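Local coordinates for protein beta-1,4-galactanase (Thielavia heterothallica, PDB 1HJS) that hydrolyses the beta-1,4-galactosidic linkages of type I arabinogalactans as a family 53 glycoside hydrolase of clan GH-A, at residues Gly182-Leu196 / Ala225-Trp237. Numbering follows the deposited sequence.
Sequences GWDWGTQNWWYTNVL and ALKSSLDNMAKTW
Ala225 sets its methyl against CB of Trp183 where two neighbouring outer helices of the (beta/alpha)8 barrel begin to pack side by side; the helical segments 185-196 and 225-237 run 23° from parallel. A methyl is small enough to suit this close approach; next to it, Leu226 CA lies 4.0 Å from Trp183 CA. One turn on, the short side chain of Ser229 suits the same narrow gap, and its buried hydroxyl is satisfied by donating to Gly182 O (OG to O 2.7 Å), tying the helix to the loop after strand 174-179. Asn232 then lays CB squarely over the six-membered ring of Trp185, 3.3 Å from its centroid, while ND2 lies above the five-membered part. This indole, swung out with CG anti to the backbone N (chi1 165°), is a knob among Ser229, Asn232, Met233 and Thr236; an alanine here would probably leave that hole unfilled and Asn232 without its aromatic platform. The unbranched chain of Met233, bent at chi3 (64°), packs CG against Trp185 CZ3 and brings CE near Gln188 OE1. Last, Trp237's broad, flat indole can touch Asn189, Tyr192, Thr193 and Leu196 at once: Thr236 CG2 lies over one face, Tyr192 CB over the other, and Leu196 CD1 sits 3.4 Å from Trp237 NE1.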
loop_
_atom_site.group_PDB
_atom_site.type_symbol
_atom_site.label_atom_id
_atom_site.label_comp_id
_atom_site.label_asym_id
_atom_site.label_seq_id
_atom_site.Cartn_x
_atom_site.Cartn_y
_atom_site.Cartn_z
ATOM N N GLY A 182 -8.114 8.474 1.949
ATOM C CA GLY A 182 -7.294 9.490 2.582
ATOM C C GLY A 182 -7.888 10.885 2.561
ATOM O O GLY A 182 -7.497 11.738 3.360
ATOM N N TRP A 183 -8.827 11.120 1.650
ATOM C CA TRP A 183 -9.473 12.425 1.526
ATOM C C TRP A 183 -10.544 12.650 2.590
ATOM O O TRP A 183 -10.965 13.783 2.819
ATOM C CB TRP A 183 -10.130 12.552 0.150
ATOM C CG TRP A 183 -11.046 11.403 -0.160
ATOM C CD1 TRP A 183 -10.719 10.249 -0.818
ATOM C CD2 TRP A 183 -12.420 11.269 0.225
ATOM N NE1 TRP A 183 -11.801 9.408 -0.866
ATOM C CE2 TRP A 183 -12.861 10.007 -0.235
ATOM C CE3 TRP A 183 -13.323 12.091 0.914
ATOM C CZ2 TRP A 183 -14.165 9.547 -0.030
ATOM C CZ3 TRP A 183 -14.626 11.630 1.119
ATOM C CH2 TRP A 183 -15.031 10.370 0.645
ATOM N N ASP A 184 -10.983 11.568 3.223
ATOM C CA ASP A 184 -12.039 11.626 4.235
ATOM C C ASP A 184 -11.506 11.876 5.644
ATOM O O ASP A 184 -11.323 10.935 6.417
ATOM C CB ASP A 184 -12.835 10.317 4.203
ATOM C CG ASP A 184 -14.077 10.358 5.074
ATOM O OD1 ASP A 184 -14.284 11.358 5.788
ATOM O OD2 ASP A 184 -14.847 9.372 5.041
ATOM N N TRP A 185 -11.268 13.143 5.973
ATOM C CA TRP A 185 -10.759 13.508 7.292
ATOM C C TRP A 185 -11.650 12.992 8.420
ATOM O O TRP A 185 -11.158 12.452 9.415
ATOM C CB TRP A 185 -10.615 15.035 7.406
ATOM C CG TRP A 185 -10.441 15.530 8.822
ATOM C CD1 TRP A 185 -11.248 16.414 9.485
ATOM C CD2 TRP A 185 -9.408 15.160 9.748
ATOM N NE1 TRP A 185 -10.783 16.614 10.767
ATOM C CE2 TRP A 185 -9.655 15.856 10.953
ATOM C CE3 TRP A 185 -8.297 14.307 9.678
ATOM C CZ2 TRP A 185 -8.832 15.728 12.076
ATOM C CZ3 TRP A 185 -7.477 14.179 10.797
ATOM C CH2 TRP A 185 -7.750 14.887 11.980
ATOM N N GLY A 186 -12.960 13.160 8.266
ATOM C CA GLY A 186 -13.881 12.705 9.296
ATOM C C GLY A 186 -13.642 11.264 9.709
ATOM O O GLY A 186 -13.621 10.938 10.899
ATOM N N THR A 187 -13.446 10.392 8.727
ATOM C CA THR A 187 -13.216 8.984 9.014
ATOM C C THR A 187 -11.825 8.726 9.588
ATOM O O THR A 187 -11.679 7.941 10.530
ATOM C CB THR A 187 -13.440 8.131 7.750
ATOM O OG1 THR A 187 -14.814 8.247 7.350
ATOM C CG2 THR A 187 -13.120 6.664 8.026
ATOM N N GLN A 188 -10.808 9.379 9.033
ATOM C CA GLN A 188 -9.448 9.207 9.545
ATOM C C GLN A 188 -9.446 9.590 11.029
ATOM O O GLN A 188 -8.931 8.861 11.876
ATOM C CB GLN A 188 -8.458 10.115 8.802
ATOM C CG GLN A 188 -8.301 9.854 7.297
ATOM C CD GLN A 188 -7.660 8.511 6.979
ATOM O OE1 GLN A 188 -6.698 8.096 7.627
ATOM N NE2 GLN A 188 -8.180 7.835 5.963
ATOM N N ASN A 189 -10.038 10.743 11.330
ATOM C CA ASN A 189 -10.093 11.246 12.695
ATOM C C ASN A 189 -10.890 10.325 13.610
ATOM O O ASN A 189 -10.466 10.024 14.726
ATOM C CB ASN A 189 -10.697 12.651 12.705
ATOM C CG ASN A 189 -10.645 13.291 14.077
ATOM O OD1 ASN A 189 -9.621 13.239 14.762
ATOM N ND2 ASN A 189 -11.746 13.910 14.482
ATOM N N TRP A 190 -12.043 9.880 13.129
ATOM C CA TRP A 190 -12.900 8.978 13.890
ATOM C C TRP A 190 -12.144 7.699 14.271
ATOM O O TRP A 190 -12.185 7.251 15.420
ATOM C CB TRP A 190 -14.128 8.635 13.043
ATOM C CG TRP A 190 -14.964 7.490 13.534
ATOM C CD1 TRP A 190 -15.848 7.497 14.578
ATOM C CD2 TRP A 190 -15.022 6.175 12.966
ATOM N NE1 TRP A 190 -16.456 6.265 14.691
ATOM C CE2 TRP A 190 -15.967 5.436 13.715
ATOM C CE3 TRP A 190 -14.365 5.549 11.897
ATOM C CZ2 TRP A 190 -16.273 4.102 13.427
ATOM C CZ3 TRP A 190 -14.668 4.218 11.610
ATOM C CH2 TRP A 190 -15.618 3.510 12.378
ATOM N N TRP A 191 -11.441 7.126 13.300
ATOM C CA TRP A 191 -10.705 5.888 13.519
ATOM C C TRP A 191 -9.548 6.028 14.509
ATOM O O TRP A 191 -9.515 5.341 15.532
ATOM C CB TRP A 191 -10.168 5.355 12.184
ATOM C CG TRP A 191 -9.775 3.904 12.234
ATOM C CD1 TRP A 191 -10.565 2.830 11.931
ATOM C CD2 TRP A 191 -8.500 3.371 12.608
ATOM N NE1 TRP A 191 -9.859 1.663 12.088
ATOM C CE2 TRP A 191 -8.588 1.966 12.504
ATOM C CE3 TRP A 191 -7.288 3.946 13.022
ATOM C CZ2 TRP A 191 -7.509 1.120 12.796
ATOM C CZ3 TRP A 191 -6.213 3.104 13.313
ATOM C CH2 TRP A 191 -6.334 1.706 13.199
ATOM N N TYR A 192 -8.599 6.908 14.204
ATOM C CA TYR A 192 -7.444 7.095 15.081
ATOM C C TYR A 192 -7.822 7.543 16.492
ATOM O O TYR A 192 -7.242 7.072 17.470
ATOM C CB TYR A 192 -6.458 8.089 14.461
ATOM C CG TYR A 192 -5.636 7.487 13.336
ATOM C CD1 TYR A 192 -4.709 6.472 13.591
ATOM C CD2 TYR A 192 -5.806 7.908 12.017
ATOM C CE1 TYR A 192 -3.971 5.889 12.556
ATOM C CE2 TYR A 192 -5.076 7.331 10.975
ATOM C CZ TYR A 192 -4.165 6.324 11.250
ATOM O OH TYR A 192 -3.451 5.748 10.218
ATOM N N THR A 193 -8.797 8.437 16.601
ATOM C CA THR A 193 -9.216 8.914 17.915
ATOM C C THR A 193 -9.727 7.766 18.787
ATOM O O THR A 193 -9.315 7.616 19.940
ATOM C CB THR A 193 -10.317 9.982 17.796
ATOM O OG1 THR A 193 -9.797 11.129 17.111
ATOM C CG2 THR A 193 -10.804 10.403 19.182
ATOM N N ASN A 194 -10.612 6.944 18.233
ATOM C CA ASN A 194 -11.174 5.830 18.986
ATOM C C ASN A 194 -10.190 4.705 19.274
ATOM O O ASN A 194 -10.269 4.050 20.311
ATOM C CB ASN A 194 -12.405 5.288 18.264
ATOM C CG ASN A 194 -13.616 6.177 18.452
ATOM O OD1 ASN A 194 -14.063 6.392 19.577
ATOM N ND2 ASN A 194 -14.151 6.703 17.354
ATOM N N VAL A 195 -9.260 4.473 18.359
ATOM C CA VAL A 195 -8.268 3.433 18.567
ATOM C C VAL A 195 -7.250 3.859 19.628
ATOM O O VAL A 195 -6.934 3.089 20.535
ATOM C CB VAL A 195 -7.527 3.107 17.253
ATOM C CG1 VAL A 195 -6.323 2.218 17.531
ATOM C CG2 VAL A 195 -8.477 2.400 16.292
ATOM N N LEU A 196 -6.759 5.089 19.521
ATOM C CA LEU A 196 -5.752 5.592 20.451
ATOM C C LEU A 196 -6.251 5.869 21.864
ATOM O O LEU A 196 -5.469 5.843 22.814
ATOM C CB LEU A 196 -5.101 6.854 19.876
ATOM C CG LEU A 196 -4.275 6.618 18.605
ATOM C CD1 LEU A 196 -3.808 7.946 18.025
ATOM C CD2 LEU A 196 -3.083 5.729 18.935
ATOM N N ALA A 225 -9.548 18.004 -0.818
ATOM C CA ALA A 225 -9.928 17.235 0.363
ATOM C C ALA A 225 -8.747 16.414 0.879
ATOM O O ALA A 225 -8.596 16.227 2.084
ATOM C CB ALA A 225 -11.104 16.317 0.043
ATOM N N LEU A 226 -7.920 15.912 -0.034
ATOM C CA LEU A 226 -6.752 15.129 0.364
ATOM C C LEU A 226 -5.792 16.038 1.123
ATOM O O LEU A 226 -5.307 15.688 2.199
ATOM C CB LEU A 226 -6.045 14.550 -0.867
ATOM C CG LEU A 226 -4.775 13.745 -0.563
ATOM C CD1 LEU A 226 -5.124 12.534 0.283
ATOM C CD2 LEU A 226 -4.117 13.313 -1.867
ATOM N N LYS A 227 -5.520 17.211 0.555
ATOM C CA LYS A 227 -4.618 18.162 1.188
ATOM C C LYS A 227 -5.091 18.512 2.595
ATOM O O LYS A 227 -4.313 18.461 3.550
ATOM C CB LYS A 227 -4.516 19.439 0.345
ATOM C CG LYS A 227 -3.845 20.615 1.050
ATOM C CD LYS A 227 -2.426 20.290 1.509
ATOM C CE LYS A 227 -1.739 21.532 2.067
ATOM N NZ LYS A 227 -0.379 21.249 2.611
ATOM N N SER A 228 -6.370 18.855 2.719
ATOM C CA SER A 228 -6.932 19.223 4.015
ATOM C C SER A 228 -6.868 18.070 5.016
ATOM O O SER A 228 -6.491 18.262 6.173
ATOM C CB SER A 228 -8.383 19.680 3.844
ATOM O OG SER A 228 -8.924 20.100 5.082
ATOM N N SER A 229 -7.242 16.874 4.570
ATOM C CA SER A 229 -7.225 15.700 5.441
ATOM C C SER A 229 -5.811 15.381 5.926
ATOM O O SER A 229 -5.582 15.220 7.121
ATOM C CB SER A 229 -7.806 14.490 4.705
ATOM O OG SER A 229 -7.848 13.349 5.542
ATOM N N LEU A 230 -4.863 15.291 4.999
ATOM C CA LEU A 230 -3.487 14.984 5.373
ATOM C C LEU A 230 -2.936 16.049 6.320
ATOM O O LEU A 230 -2.284 15.723 7.309
ATOM C CB LEU A 230 -2.606 14.862 4.122
ATOM C CG LEU A 230 -2.996 13.740 3.146
ATOM C CD1 LEU A 230 -1.940 13.619 2.056
ATOM C CD2 LEU A 230 -3.132 12.418 3.892
ATOM N N ASP A 231 -3.206 17.319 6.027
ATOM C CA ASP A 231 -2.744 18.402 6.896
ATOM C C ASP A 231 -3.278 18.195 8.314
ATOM O O ASP A 231 -2.553 18.357 9.291
ATOM C CB ASP A 231 -3.229 19.759 6.375
ATOM C CG ASP A 231 -2.239 20.425 5.419
ATOM O OD1 ASP A 231 -1.149 19.869 5.161
ATOM O OD2 ASP A 231 -2.557 21.528 4.929
ATOM N N ASN A 232 -4.555 17.836 8.418
ATOM C CA ASN A 232 -5.175 17.622 9.722
ATOM C C ASN A 232 -4.564 16.433 10.454
ATOM O O ASN A 232 -4.352 16.482 11.669
ATOM C CB ASN A 232 -6.685 17.420 9.566
ATOM C CG ASN A 232 -7.396 18.689 9.131
ATOM O OD1 ASN A 232 -6.839 19.782 9.216
ATOM N ND2 ASN A 232 -8.633 18.551 8.675
ATOM N N MET A 233 -4.289 15.363 9.715
ATOM C CA MET A 233 -3.689 14.172 10.303
ATOM C C MET A 233 -2.298 14.510 10.826
ATOM O O MET A 233 -1.907 14.086 11.919
ATOM C CB MET A 233 -3.576 13.063 9.258
ATOM C CG MET A 233 -4.913 12.528 8.776
ATOM S SD MET A 233 -4.751 11.463 7.325
ATOM C CE MET A 233 -3.774 10.108 8.010
ATOM N N ALA A 234 -1.558 15.282 10.037
ATOM C CA ALA A 234 -0.194 15.672 10.391
ATOM C C ALA A 234 -0.117 16.517 11.654
ATOM O O ALA A 234 0.698 16.260 12.539
ATOM C CB ALA A 234 0.451 16.425 9.232
ATOM N N LYS A 235 -0.960 17.531 11.753
ATOM C CA LYS A 235 -0.883 18.372 12.928
ATOM C C LYS A 235 -1.495 17.738 14.174
ATOM O O LYS A 235 -1.173 18.134 15.289
ATOM C CB LYS A 235 -1.521 19.725 12.651
ATOM C CG LYS A 235 -2.981 19.762 12.918
ATOM C CD LYS A 235 -3.332 21.028 13.657
ATOM C CE LYS A 235 -3.824 22.092 12.708
ATOM N NZ LYS A 235 -4.437 23.238 13.427
ATOM N N THR A 236 -2.364 16.746 13.994
ATOM C CA THR A 236 -2.979 16.092 15.147
ATOM C C THR A 236 -2.060 15.050 15.783
ATOM O O THR A 236 -1.902 15.030 17.004
ATOM C CB THR A 236 -4.307 15.376 14.785
ATOM O OG1 THR A 236 -5.232 16.311 14.222
ATOM C CG2 THR A 236 -4.934 14.764 16.035
ATOM N N TRP A 237 -1.449 14.198 14.958
ATOM C CA TRP A 237 -0.587 13.129 15.454
ATOM C C TRP A 237 0.899 13.204 15.082
ATOM O O TRP A 237 1.705 12.426 15.587
ATOM C CB TRP A 237 -1.178 11.783 15.031
ATOM C CG TRP A 237 -2.545 11.563 15.603
ATOM C CD1 TRP A 237 -2.854 11.313 16.910
ATOM C CD2 TRP A 237 -3.792 11.638 14.902
ATOM N NE1 TRP A 237 -4.216 11.231 17.068
ATOM C CE2 TRP A 237 -4.815 11.427 15.851
ATOM C CE3 TRP A 237 -4.142 11.864 13.566
ATOM C CZ2 TRP A 237 -6.171 11.438 15.505
ATOM C CZ3 TRP A 237 -5.491 11.874 13.223
ATOM C CH2 TRP A 237 -6.487 11.662 14.191
#